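Local coordinates for aspartate--tRNA(Asp/Asn) ligase (Sulfolobus tokodaii, PDB 1WYD), which attaches L-aspartate to both tRNA(Asp) and tRNA(Asn) in an ATP-dependent, two-step reaction, as a non-discriminating class II aminoacyl-tRNA synthetase, at the interface of chains A and B. Coordinates in Å, arbitrary orientation; residue numbers count along the deposited sequence, not the author numbering. Chains: chain A/B, hypothetical aspartyl-tRNA synthetase.

The interface of chains A and B. Residues chain A 195, 198-199; chain B 125, 134, 419-420.
A:Met195 turns its terminal methyl toward the gap between B:Ile134 and B:Pro419, in an apolar patch of the two-fold homodimer interface of this class II synthetase. The methionine comes from helix 189-199 of chain A and buries 68 Å² against the partner. Its chain is bent at both chi2 (-65°) and chi3 (-92°), which turns the thioether so that its methyl faces B:Pro419 and B:Ile134 while the sulfur faces B:Phe420. There CE lies 3.8 Å from CG of B:Pro419, facing the CB-CG edge of the ring, the two side chains crossing at about a right angle. Roughly a quarter turn round from the proline, CE meets CD1 of B:Ile134 at 3.9 Å. The sulfur keeps to the rim of the aromatic ring of B:Phe420, with SD 4.1 Å from CE1, as the two side chains run past each other in opposite directions. B:Ile134, on the long helix 128-150, hides 33 Å². Its CG1-CD1 arm is fully extended (chi2 179°), and this reach carries CD1 to a point where it touches both the methionine methyl and, at 4.0 Å, CG2 of A:Val198. The shorter branch, CG2, packs against CG1 of A:Val199 at 4.1 Å, so the isoleucine spans the last turn of the opposing helix with its two branches. A:Val198 in turn straddles B:Leu125 at the end of helix 121-125: both of its methyls lie close to CB of the leucine. The side-chain contacts described here are apolar packing, and one methyl also meets backbone: CG2 of A:Val198 sits 3.6 Å from the carbonyl O of B:Leu125.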
loop_
_atom_site.group_PDB
_atom_site.type_symbol
_atom_site.label_atom_id
_atom_site.label_comp_id
_atom_site.label_asym_id
_atom_site.label_seq_id
_atom_site.Cartn_x
_atom_site.Cartn_y
_atom_site.Cartn_z
ATOM N N MET A 195 -3.509 -15.356 6.261
ATOM C CA MET A 195 -2.299 -14.739 6.826
ATOM C C MET A 195 -2.344 -14.606 8.389
ATOM O O MET A 195 -1.430 -15.029 9.054
ATOM C CB MET A 195 -1.941 -13.457 6.088
ATOM C CG MET A 195 -1.587 -13.717 4.593
ATOM S SD MET A 195 -0.117 -14.698 4.478
ATOM C CE MET A 195 1.106 -13.487 4.379
ATOM N N VAL A 198 -1.223 -17.512 10.009
ATOM C CA VAL A 198 0.171 -17.831 10.091
ATOM C C VAL A 198 0.909 -16.949 11.097
ATOM O O VAL A 198 1.561 -17.501 11.983
ATOM C CB VAL A 198 0.944 -18.054 8.700
ATOM C CG1 VAL A 198 0.223 -17.541 7.591
ATOM C CG2 VAL A 198 2.374 -17.424 8.719
ATOM N N VAL A 199 0.783 -15.625 10.997
ATOM C CA VAL A 199 1.498 -14.686 11.888
ATOM C C VAL A 199 0.588 -13.834 12.741
ATOM O O VAL A 199 0.976 -12.758 13.104
ATOM C CB VAL A 199 2.504 -13.717 11.129
ATOM C CG1 VAL A 199 3.566 -14.488 10.350
ATOM C CG2 VAL A 199 1.796 -12.708 10.226
ATOM N N LEU B 125 3.842 -21.574 5.021
ATOM C CA LEU B 125 4.106 -20.209 5.486
ATOM C C LEU B 125 4.387 -20.165 6.978
ATOM O O LEU B 125 5.143 -19.288 7.440
ATOM C CB LEU B 125 2.898 -19.323 5.240
ATOM C CG LEU B 125 2.874 -18.370 4.046
ATOM C CD1 LEU B 125 4.024 -18.560 3.055
ATOM C CD2 LEU B 125 1.473 -18.431 3.387
ATOM N N ILE B 134 8.056 -12.977 5.942
ATOM C CA ILE B 134 6.834 -12.198 5.992
ATOM C C ILE B 134 7.096 -10.977 6.882
ATOM O O ILE B 134 6.708 -9.851 6.575
ATOM C CB ILE B 134 5.705 -13.098 6.559
ATOM C CG1 ILE B 134 5.367 -14.195 5.542
ATOM C CG2 ILE B 134 4.521 -12.252 6.994
ATOM C CD1 ILE B 134 4.262 -15.186 5.985
ATOM N N PRO B 419 3.859 -14.933 -0.792
ATOM C CA PRO B 419 3.113 -15.976 -0.107
ATOM C C PRO B 419 2.083 -16.570 -1.087
ATOM O O PRO B 419 1.878 -17.778 -1.031
ATOM C CB PRO B 419 2.425 -15.228 1.034
ATOM C CG PRO B 419 3.003 -14.006 1.085
ATOM C CD PRO B 419 3.470 -13.605 -0.306
ATOM N N PHE B 420 1.513 -15.791 -2.002
ATOM C CA PHE B 420 0.556 -16.380 -2.971
ATOM C C PHE B 420 0.863 -16.011 -4.393
ATOM O O PHE B 420 0.250 -15.108 -4.933
ATOM C CB PHE B 420 -0.871 -15.993 -2.623
ATOM C CG PHE B 420 -1.295 -16.510 -1.288
ATOM C CD1 PHE B 420 -1.455 -15.653 -0.222
ATOM C CD2 PHE B 420 -1.491 -17.869 -1.092
ATOM C CE1 PHE B 420 -1.804 -16.135 1.028
ATOM C CE2 PHE B 420 -1.848 -18.360 0.160
ATOM C CZ PHE B 420 -1.989 -17.495 1.217
#